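Local coordinates for protein 2-methyl-3-hydroxypyridine-5-carboxylic acid oxygenase (Mesorhizobium loti, PDB 3ALJ) that catalyses, with bound FAD, the oxygenation of 2-methyl-3-hydroxypyridine-5-carboxylic acid, probably opening the pyridine ring as a flavin-dependent oxygenase of vitamin B6 breakdown, at residues Thr199-Asn204 with Val209-Tyr214; Glu83-Asn88 with Phe249-Pro254; Ala26-Lys31 with Asp111-Arg116. All coordinates share one frame; numbering follows the deposited sequence.

Overall arrangement
Contacts 1 and 2 meet in one region of the chain, their centres about 7 Å apart, while contact 3 lies across the chain's centre, its centre about 34 Å from that of contact 1 and 38 Å from that of contact 2. Contact 1 is a buried hairpin of the seven-stranded sheet. Contact 2 starts from the neighbouring strand 82-86, whose E83 and W85 backbone amides probably bond to T199 and D201, and reaches at the surface to the turn before helix 253-260. Contact 3 packs helix 21-32 on helix 106-119, buried beside the sheet that holds strand 13-17. Backbone bonds and a salt bridge dominate contact 1, an aromatic pair contact 2, and aliphatic packing contact 3.

Contact 1. Residues Thr199-Asn204 with Val209-Tyr214; sequences TIDMWN and VQRILY
One face of the W203 indole is covered by R211, whose CD stands over the six-membered ring, 3.7 Å from its centroid, as a CH-pi contact. The guanidinium continues along the same face, its plane only 17° from that of the ring, with R211 CZ 3.3 Å from W203 CZ2. At the guanidinium edge sits the D201 carboxylate, gripped side-on: R211 NE gives a nearly straight bond of 2.8 Å to the syn lone pair of D201 OD1, and R211 NH1 reaches D201 OD2 with a more bent one, the two making a salt bridge. W203 NE1 adds a weak bond to the same OD2. R211 gets there because CG is anti to its backbone N (chi1 169°) and the chain stays extended to NE. These side chains decorate an antiparallel beta hairpin, strands 199-203 and 211-216, within the seven-stranded mixed sheet. I200 and Y214, like M202 and I212, are hydrogen-bonded pairs, M202 N to I212 O measuring 2.7 Å; D201 and L213 form the non-hydrogen-bonded pair between them, with L213 CD1 3.6 Å from D201 CB. Without the R211 guanidinium, as with an alanine here, the D201 carboxylate would probably lose its cationic partner and the W203 face the group lying on it. On the other side of the sheet, M202 CE lies 4.1 Å from Y214 CB, and the I200 and Y214 side chains lie side by side, I200 CG1 meeting the ring obliquely; the Y214 hydroxyl bonds to W196 O.

Contact 2. Residues Glu83-Asn88 with Phe249-Pro254; sequences ETWMHN and FPFLEP
The backbones of W85 and F251 stay well apart, the nearest CA atoms of the two segments being those of N88 and F249 at 8.5 Å, and side chains alone bridge the distance from the end of strand 82-86 to the 3-10 turn at P250-F251. W85 drives the edge of its indole into one face of F251 in a T-shaped (edge-to-face) stack, with centroids 5.1 Å apart and planes at 75°. The touching atom is W85 CZ3, which sits over the rim of the phenyl ring, 3.5 Å from F251 CZ. On the opposite face of that phenyl lies F249 CA, so the ring is held between the indole edge and its own turn; F251 also touches M202. N88 approaches in the plane of the phenyl: its OD1 is 3.3 Å from F251 CE1, with the amide turned 80° from the ring, consistent with a weak attraction between the oxygen and the ring-edge hydrogens. The phenyl reaches this place with CG between its backbone N and carbonyl carbon (chi1 40°). At the other end of the indole, W85 NE1 donates in the ring plane to E83 OE2 over 2.9 Å, meeting the carboxylate from above its plane; this oxygen also bonds to S90 OG, which would limit turning of the indole. The aromatic pair thus ties, at the surface, the strand beside the 199-203/211-216 hairpin to the segment leading into helix 253-260.

Contact 3. Residues Ala26-Lys31 with Asp111-Arg116; sequences AAIALK and DALVNR
Helix 21-32 follows the first strand, 13-17, of a mixed, mostly parallel sheet in a strand-turn-helix unit consistent with a Rossmann-type dinucleotide fold, and its flank is met here by helix 106-119. Between these two segments the join is made by I28, which points toward the second helix and ends against the turn from L113 to R116. Its CD1 is the leading atom: it comes to 3.4 Å from the backbone O of L113, to 3.8 Å from R116 CG and to 4.0 Å from L113 CD2, so a single methyl sits among a carbonyl, a leucine branch and the base of an arginine. The other branch takes a smaller share, with I28 CG2 4.1 Å from R116 CG. With CG1 anti to the carbonyl carbon (chi1 -73°) and the chain extended beyond it (chi2 163°), the ethyl arm gains the length to reach across.

R116 offers its aliphatic part to the isoleucine and sends its charged end elsewhere. A bend at chi2 (63°) turns the chain past I28, the two crossing at a slant, and the guanidinium bonds through NE to the backbone O of L66 and through NH2 to Q32 OE1. L66 and L120 also touch I28, while L113 packs on F21 and L24 of the first helix. Within the two segments the contact is therefore purely van der Waals, but the Q32 bond adds a polar link between the helices just beyond them; the polar bonds of R116 probably limit the movement of its chain, keeping its methylenes against I28.

Contact 1. Residues Thr199-Asn204 with Val209-Tyr214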
loop_
_atom_site.group_PDB
_atom_site.type_symbol
_atom_site.label_atom_id
_atom_site.label_comp_id
_atom_site.label_asym_id
_atom_site.label_seq_id
_atom_site.Cartn_x
_atom_site.Cartn_y
_atom_site.Cartn_z
ATOM N N THR A 199 -14.153 -9.174 -7.098
ATOM C CA THR A 199 -12.978 -9.759 -6.384
ATOM C C THR A 199 -13.405 -11.133 -6.012
ATOM O O THR A 199 -14.513 -11.374 -5.489
ATOM C CB THR A 199 -12.697 -8.965 -5.097
ATOM O OG1 THR A 199 -12.008 -7.765 -5.472
ATOM C CG2 THR A 199 -11.826 -9.822 -4.163
ATOM N N ILE A 200 -12.515 -12.100 -6.258
ATOM C CA ILE A 200 -12.728 -13.481 -5.791
ATOM C C ILE A 200 -11.426 -13.938 -5.147
ATOM O O ILE A 200 -10.361 -14.087 -5.820
ATOM C CB ILE A 200 -13.097 -14.445 -6.938
ATOM C CG1 ILE A 200 -14.225 -13.855 -7.804
ATOM C CG2 ILE A 200 -13.592 -15.771 -6.276
ATOM C CD1 ILE A 200 -14.490 -14.732 -9.072
ATOM N N ASP A 201 -11.471 -14.207 -3.839
ATOM C CA ASP A 201 -10.302 -14.742 -3.101
ATOM C C ASP A 201 -10.454 -16.239 -3.056
ATOM O O ASP A 201 -11.326 -16.758 -2.338
ATOM C CB ASP A 201 -10.270 -14.113 -1.688
ATOM C CG ASP A 201 -8.984 -14.423 -1.015
ATOM O OD1 ASP A 201 -8.082 -15.038 -1.662
ATOM O OD2 ASP A 201 -8.798 -14.053 0.164
ATOM N N MET A 202 -9.678 -16.914 -3.915
ATOM C CA MET A 202 -9.880 -18.342 -4.176
ATOM C C MET A 202 -8.881 -19.168 -3.388
ATOM O O MET A 202 -7.698 -19.331 -3.745
ATOM C CB MET A 202 -9.669 -18.641 -5.669
ATOM C CG MET A 202 -10.525 -17.750 -6.575
ATOM S SD MET A 202 -9.925 -17.880 -8.262
ATOM C CE MET A 202 -11.290 -17.149 -9.232
ATOM N N TRP A 203 -9.335 -19.659 -2.217
ATOM C CA TRP A 203 -8.446 -20.430 -1.307
ATOM C C TRP A 203 -8.552 -21.937 -1.546
ATOM O O TRP A 203 -9.652 -22.501 -1.884
ATOM C CB TRP A 203 -8.952 -20.255 0.117
ATOM C CG TRP A 203 -8.596 -18.869 0.708
ATOM C CD1 TRP A 203 -9.251 -17.681 0.522
ATOM C CD2 TRP A 203 -7.541 -18.619 1.620
ATOM N NE1 TRP A 203 -8.623 -16.723 1.316
ATOM C CE2 TRP A 203 -7.567 -17.276 1.991
ATOM C CE3 TRP A 203 -6.511 -19.420 2.153
ATOM C CZ2 TRP A 203 -6.623 -16.697 2.862
ATOM C CZ3 TRP A 203 -5.584 -18.858 3.037
ATOM C CH2 TRP A 203 -5.635 -17.536 3.380
ATOM N N ASN A 204 -7.438 -22.632 -1.282
ATOM C CA ASN A 204 -7.447 -24.094 -1.182
ATOM C C ASN A 204 -6.394 -24.494 -0.192
ATOM O O ASN A 204 -5.315 -23.909 -0.197
ATOM C CB ASN A 204 -7.052 -24.758 -2.521
ATOM C CG ASN A 204 -7.987 -24.437 -3.633
ATOM O OD1 ASN A 204 -9.025 -25.156 -3.871
ATOM N ND2 ASN A 204 -7.715 -23.426 -4.436
ATOM N N VAL A 209 -1.720 -26.429 -0.907
ATOM C CA VAL A 209 -2.000 -25.090 -0.356
ATOM C C VAL A 209 -1.690 -24.162 -1.512
ATOM O O VAL A 209 -0.484 -23.854 -1.813
ATOM C CB VAL A 209 -1.132 -24.839 0.886
ATOM C CG1 VAL A 209 -1.395 -23.518 1.411
ATOM C CG2 VAL A 209 -1.517 -25.932 1.982
ATOM N N GLN A 210 -2.727 -23.605 -2.120
ATOM C CA GLN A 210 -2.580 -22.676 -3.228
ATOM C C GLN A 210 -3.783 -21.756 -3.172
ATOM O O GLN A 210 -4.926 -22.243 -3.069
ATOM C CB GLN A 210 -2.505 -23.278 -4.673
ATOM C CG GLN A 210 -1.161 -24.012 -4.895
ATOM C CD GLN A 210 -1.110 -24.634 -6.292
ATOM O OE1 GLN A 210 -0.725 -25.786 -6.348
ATOM N NE2 GLN A 210 -1.353 -23.964 -7.357
ATOM N N ARG A 211 -3.551 -20.478 -3.388
ATOM C CA ARG A 211 -4.621 -19.467 -3.380
ATOM C C ARG A 211 -4.374 -18.534 -4.510
ATOM O O ARG A 211 -3.208 -18.128 -4.763
ATOM C CB ARG A 211 -4.515 -18.771 -2.009
ATOM C CG ARG A 211 -5.384 -17.473 -1.865
ATOM C CD ARG A 211 -4.945 -16.817 -0.560
ATOM N NE ARG A 211 -5.705 -15.585 -0.293
ATOM C CZ ARG A 211 -5.360 -14.688 0.630
ATOM N NH1 ARG A 211 -6.133 -13.593 0.846
ATOM N NH2 ARG A 211 -4.218 -14.845 1.366
ATOM N N ILE A 212 -5.435 -18.052 -5.135
ATOM C CA ILE A 212 -5.332 -16.888 -6.067
ATOM C C ILE A 212 -6.325 -15.826 -5.556
ATOM O O ILE A 212 -7.530 -16.099 -5.401
ATOM C CB ILE A 212 -5.715 -17.230 -7.521
ATOM C CG1 ILE A 212 -4.617 -18.180 -8.023
ATOM C CG2 ILE A 212 -5.848 -15.975 -8.403
ATOM C CD1 ILE A 212 -4.713 -18.546 -9.608
ATOM N N LEU A 213 -5.845 -14.573 -5.371
ATOM C CA LEU A 213 -6.771 -13.425 -5.220
ATOM C C LEU A 213 -6.902 -12.854 -6.633
ATOM O O LEU A 213 -5.939 -12.392 -7.274
ATOM C CB LEU A 213 -6.141 -12.409 -4.256
ATOM C CG LEU A 213 -7.053 -11.179 -4.097
ATOM C CD1 LEU A 213 -8.333 -11.620 -3.342
ATOM C CD2 LEU A 213 -6.373 -10.064 -3.233
ATOM N N TYR A 214 -8.147 -12.858 -7.091
ATOM C CA TYR A 214 -8.550 -12.404 -8.452
ATOM C C TYR A 214 -9.163 -11.007 -8.307
ATOM O O TYR A 214 -10.157 -10.822 -7.617
ATOM C CB TYR A 214 -9.575 -13.476 -8.993
ATOM C CG TYR A 214 -10.321 -13.105 -10.244
ATOM C CD1 TYR A 214 -11.450 -12.262 -10.210
ATOM C CD2 TYR A 214 -9.825 -13.515 -11.445
ATOM C CE1 TYR A 214 -12.147 -11.942 -11.423
ATOM C CE2 TYR A 214 -10.484 -13.225 -12.675
ATOM C CZ TYR A 214 -11.596 -12.458 -12.576
ATOM O OH TYR A 214 -12.273 -12.018 -13.748
#

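Contact 2. Residues Glu83-Asn88 with Phe249-Pro254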
loop_
_atom_site.group_PDB
_atom_site.type_symbol
_atom_site.label_atom_id
_atom_site.label_comp_id
_atom_site.label_asym_id
_atom_site.label_seq_id
_atom_site.Cartn_x
_atom_site.Cartn_y
_atom_site.Cartn_z
ATOM N N GLU A 83 -15.904 -11.433 -3.110
ATOM C CA GLU A 83 -16.330 -12.838 -2.952
ATOM C C GLU A 83 -15.133 -13.697 -2.417
ATOM O O GLU A 83 -14.004 -13.427 -2.792
ATOM C CB GLU A 83 -16.876 -13.344 -4.264
ATOM C CG GLU A 83 -17.362 -14.785 -4.191
ATOM C CD GLU A 83 -18.072 -15.237 -5.476
ATOM O OE1 GLU A 83 -17.909 -14.597 -6.528
ATOM O OE2 GLU A 83 -18.662 -16.335 -5.418
ATOM N N THR A 84 -15.417 -14.671 -1.582
ATOM C CA THR A 84 -14.427 -15.639 -1.140
ATOM C C THR A 84 -14.837 -17.013 -1.535
ATOM O O THR A 84 -16.055 -17.397 -1.313
ATOM C CB THR A 84 -14.308 -15.527 0.382
ATOM O OG1 THR A 84 -13.897 -14.196 0.690
ATOM C CG2 THR A 84 -13.172 -16.426 0.946
ATOM N N TRP A 85 -13.896 -17.783 -2.094
ATOM C CA TRP A 85 -14.114 -19.256 -2.298
ATOM C C TRP A 85 -13.205 -20.060 -1.394
ATOM O O TRP A 85 -12.052 -19.681 -1.174
ATOM C CB TRP A 85 -13.815 -19.657 -3.742
ATOM C CG TRP A 85 -14.745 -19.077 -4.784
ATOM C CD1 TRP A 85 -15.811 -18.266 -4.619
ATOM C CD2 TRP A 85 -14.564 -19.318 -6.230
ATOM N NE1 TRP A 85 -16.355 -17.988 -5.876
ATOM C CE2 TRP A 85 -15.633 -18.617 -6.879
ATOM C CE3 TRP A 85 -13.614 -20.052 -6.997
ATOM C CZ2 TRP A 85 -15.773 -18.598 -8.280
ATOM C CZ3 TRP A 85 -13.776 -20.052 -8.432
ATOM C CH2 TRP A 85 -14.800 -19.295 -9.017
ATOM N N MET A 86 -13.683 -21.218 -0.988
ATOM C CA MET A 86 -12.866 -22.241 -0.348
ATOM C C MET A 86 -13.060 -23.518 -1.110
ATOM O O MET A 86 -14.227 -23.977 -1.240
ATOM C CB MET A 86 -13.281 -22.472 1.113
ATOM C CG MET A 86 -12.556 -23.736 1.709
ATOM S SD MET A 86 -10.717 -23.640 1.638
ATOM C CE MET A 86 -10.544 -22.332 2.719
ATOM N N HIS A 87 -12.033 -24.098 -1.702
ATOM C CA HIS A 87 -12.201 -25.348 -2.491
ATOM C C HIS A 87 -13.268 -25.180 -3.553
ATOM O O HIS A 87 -14.088 -26.087 -3.781
ATOM C CB HIS A 87 -12.410 -26.561 -1.557
ATOM C CG HIS A 87 -11.278 -26.788 -0.585
ATOM N ND1 HIS A 87 -9.921 -26.752 -0.922
ATOM C CD2 HIS A 87 -11.329 -27.057 0.728
ATOM C CE1 HIS A 87 -9.194 -26.941 0.182
ATOM N NE2 HIS A 87 -10.022 -27.127 1.191
ATOM N N ASN A 88 -13.259 -24.013 -4.228
ATOM C CA ASN A 88 -14.183 -23.686 -5.376
ATOM C C ASN A 88 -15.613 -23.489 -4.955
ATOM O O ASN A 88 -16.476 -23.289 -5.887
ATOM C CB ASN A 88 -14.081 -24.736 -6.501
ATOM C CG ASN A 88 -12.655 -24.913 -6.911
ATOM O OD1 ASN A 88 -12.006 -23.899 -7.081
ATOM N ND2 ASN A 88 -12.171 -26.106 -6.993
ATOM N N PHE A 249 -6.852 -24.110 -10.540
ATOM C CA PHE A 249 -7.719 -22.985 -10.924
ATOM C C PHE A 249 -8.014 -23.062 -12.405
ATOM O O PHE A 249 -7.726 -22.138 -13.185
ATOM C CB PHE A 249 -7.045 -21.651 -10.594
ATOM C CG PHE A 249 -6.591 -21.582 -9.130
ATOM C CD1 PHE A 249 -5.363 -22.128 -8.723
ATOM C CD2 PHE A 249 -7.384 -20.960 -8.095
ATOM C CE1 PHE A 249 -4.938 -22.121 -7.414
ATOM C CE2 PHE A 249 -6.952 -20.916 -6.740
ATOM C CZ PHE A 249 -5.737 -21.511 -6.369
ATOM N N PRO A 250 -8.694 -24.175 -12.762
ATOM C CA PRO A 250 -8.810 -24.378 -14.222
ATOM C C PRO A 250 -9.681 -23.389 -14.901
ATOM O O PRO A 250 -9.495 -23.068 -16.064
ATOM C CB PRO A 250 -9.363 -25.843 -14.289
ATOM C CG PRO A 250 -10.127 -25.998 -12.981
ATOM C CD PRO A 250 -9.110 -25.356 -11.945
ATOM N N PHE A 251 -10.623 -22.788 -14.177
ATOM C CA PHE A 251 -11.524 -21.778 -14.661
ATOM C C PHE A 251 -10.807 -20.428 -15.001
ATOM O O PHE A 251 -11.410 -19.520 -15.630
ATOM C CB PHE A 251 -12.652 -21.578 -13.666
ATOM C CG PHE A 251 -12.154 -21.612 -12.272
ATOM C CD1 PHE A 251 -12.274 -22.795 -11.537
ATOM C CD2 PHE A 251 -11.502 -20.511 -11.696
ATOM C CE1 PHE A 251 -11.683 -22.914 -10.245
ATOM C CE2 PHE A 251 -10.936 -20.613 -10.420
ATOM C CZ PHE A 251 -10.997 -21.775 -9.689
ATOM N N LEU A 252 -9.547 -20.299 -14.515
ATOM C CA LEU A 252 -8.733 -19.107 -14.925
ATOM C C LEU A 252 -7.669 -19.412 -15.970
ATOM O O LEU A 252 -6.828 -18.558 -16.227
ATOM C CB LEU A 252 -8.010 -18.535 -13.614
ATOM C CG LEU A 252 -8.934 -17.934 -12.553
ATOM C CD1 LEU A 252 -8.053 -17.252 -11.462
ATOM C CD2 LEU A 252 -9.738 -16.876 -13.247
ATOM N N GLU A 253 -7.715 -20.595 -16.600
ATOM C CA GLU A 253 -6.677 -20.924 -17.564
ATOM C C GLU A 253 -6.407 -19.838 -18.612
ATOM O O GLU A 253 -5.225 -19.556 -18.841
ATOM C CB GLU A 253 -6.997 -22.258 -18.259
ATOM C CG GLU A 253 -5.959 -22.614 -19.352
ATOM C CD GLU A 253 -6.282 -24.026 -19.900
ATOM O OE1 GLU A 253 -7.463 -24.454 -19.826
ATOM O OE2 GLU A 253 -5.323 -24.732 -20.289
ATOM N N PRO A 254 -7.385 -19.164 -19.219
ATOM C CA PRO A 254 -7.026 -18.112 -20.250
ATOM C C PRO A 254 -6.085 -17.014 -19.671
ATOM O O PRO A 254 -5.025 -16.688 -20.250
ATOM C CB PRO A 254 -8.370 -17.560 -20.678
ATOM C CG PRO A 254 -9.367 -18.733 -20.357
ATOM C CD PRO A 254 -8.830 -19.372 -19.086
#

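Contact 3. Residues Ala26-Lys31 with Asp111-Arg116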
loop_
_atom_site.group_PDB
_atom_site.type_symbol
_atom_site.label_atom_id
_atom_site.label_comp_id
_atom_site.label_asym_id
_atom_site.label_seq_id
_atom_site.Cartn_x
_atom_site.Cartn_y
_atom_site.Cartn_z
ATOM N N ALA A 26 2.743 12.905 1.322
ATOM C CA ALA A 26 3.239 13.972 2.176
ATOM C C ALA A 26 3.632 15.181 1.367
ATOM O O ALA A 26 3.276 16.343 1.761
ATOM C CB ALA A 26 4.497 13.443 3.012
ATOM N N ALA A 27 4.307 14.981 0.258
ATOM C CA ALA A 27 4.704 16.130 -0.550
ATOM C C ALA A 27 3.556 16.964 -1.093
ATOM O O ALA A 27 3.595 18.177 -1.031
ATOM C CB ALA A 27 5.658 15.704 -1.650
ATOM N N ILE A 28 2.524 16.308 -1.584
ATOM C CA ILE A 28 1.375 17.021 -2.138
ATOM C C ILE A 28 0.670 17.762 -1.031
ATOM O O ILE A 28 0.337 18.927 -1.201
ATOM C CB ILE A 28 0.456 16.028 -2.807
ATOM C CG1 ILE A 28 1.026 15.515 -4.102
ATOM C CG2 ILE A 28 -0.918 16.705 -3.068
ATOM C CD1 ILE A 28 0.321 14.199 -4.618
ATOM N N ALA A 29 0.450 17.065 0.088
ATOM C CA ALA A 29 -0.317 17.673 1.198
ATOM C C ALA A 29 0.418 18.873 1.757
ATOM O O ALA A 29 -0.181 19.997 1.971
ATOM C CB ALA A 29 -0.643 16.718 2.339
ATOM N N LEU A 30 1.741 18.781 1.861
ATOM C CA LEU A 30 2.541 19.889 2.422
ATOM C C LEU A 30 2.546 20.974 1.398
ATOM O O LEU A 30 2.364 22.170 1.775
ATOM C CB LEU A 30 3.980 19.375 2.780
ATOM C CG LEU A 30 3.982 18.435 3.932
ATOM C CD1 LEU A 30 5.410 17.721 3.916
ATOM C CD2 LEU A 30 3.726 19.109 5.265
ATOM N N LYS A 31 2.735 20.670 0.100
ATOM C CA LYS A 31 2.784 21.748 -0.945
ATOM C C LYS A 31 1.417 22.494 -0.991
ATOM O O LYS A 31 1.402 23.734 -1.141
ATOM C CB LYS A 31 3.166 21.150 -2.321
ATOM C CG LYS A 31 3.431 22.167 -3.462
ATOM C CD LYS A 31 4.794 22.908 -3.171
ATOM C CE LYS A 31 4.854 23.819 -4.413
ATOM N NZ LYS A 31 6.063 24.690 -4.289
ATOM N N ASP A 111 1.118 6.971 -10.774
ATOM C CA ASP A 111 1.202 8.003 -11.798
ATOM C C ASP A 111 0.237 9.132 -11.473
ATOM O O ASP A 111 0.617 10.326 -11.572
ATOM C CB ASP A 111 0.923 7.401 -13.202
ATOM C CG ASP A 111 2.074 6.531 -13.720
ATOM O OD1 ASP A 111 3.134 6.277 -13.050
ATOM O OD2 ASP A 111 1.665 5.962 -14.802
ATOM N N ALA A 112 -0.943 8.847 -10.850
ATOM C CA ALA A 112 -1.812 9.926 -10.460
ATOM C C ALA A 112 -1.213 10.809 -9.404
ATOM O O ALA A 112 -1.334 12.045 -9.511
ATOM C CB ALA A 112 -3.162 9.324 -9.956
ATOM N N LEU A 113 -0.504 10.226 -8.447
ATOM C CA LEU A 113 0.188 11.026 -7.483
ATOM C C LEU A 113 1.361 11.829 -8.043
ATOM O O LEU A 113 1.494 12.999 -7.631
ATOM C CB LEU A 113 0.642 10.112 -6.304
ATOM C CG LEU A 113 -0.544 9.491 -5.497
ATOM C CD1 LEU A 113 0.081 8.374 -4.599
ATOM C CD2 LEU A 113 -1.188 10.516 -4.628
ATOM N N VAL A 114 2.180 11.177 -8.896
ATOM C CA VAL A 114 3.287 11.986 -9.493
ATOM C C VAL A 114 2.694 13.101 -10.275
ATOM O O VAL A 114 3.238 14.256 -10.137
ATOM C CB VAL A 114 4.089 11.032 -10.345
ATOM C CG1 VAL A 114 5.085 11.849 -11.205
ATOM C CG2 VAL A 114 4.878 10.029 -9.503
ATOM N N ASN A 115 1.604 12.885 -11.016
ATOM C CA ASN A 115 1.049 13.965 -11.936
ATOM C C ASN A 115 0.574 15.091 -11.051
ATOM O O ASN A 115 0.812 16.280 -11.441
ATOM C CB ASN A 115 -0.058 13.396 -12.800
ATOM C CG ASN A 115 0.464 12.436 -13.936
ATOM O OD1 ASN A 115 -0.321 11.704 -14.512
ATOM N ND2 ASN A 115 1.754 12.443 -14.199
ATOM N N ARG A 116 -0.022 14.830 -9.900
ATOM C CA ARG A 116 -0.502 15.876 -9.040
ATOM C C ARG A 116 0.633 16.615 -8.377
ATOM O O ARG A 116 0.608 17.839 -8.288
ATOM C CB ARG A 116 -1.524 15.254 -7.995
ATOM C CG ARG A 116 -1.976 16.177 -6.987
ATOM C CD ARG A 116 -2.787 17.401 -7.633
ATOM N NE ARG A 116 -3.358 18.167 -6.569
ATOM C CZ ARG A 116 -3.741 19.455 -6.754
ATOM N NH1 ARG A 116 -3.607 20.036 -7.972
ATOM N NH2 ARG A 116 -4.204 20.149 -5.771
#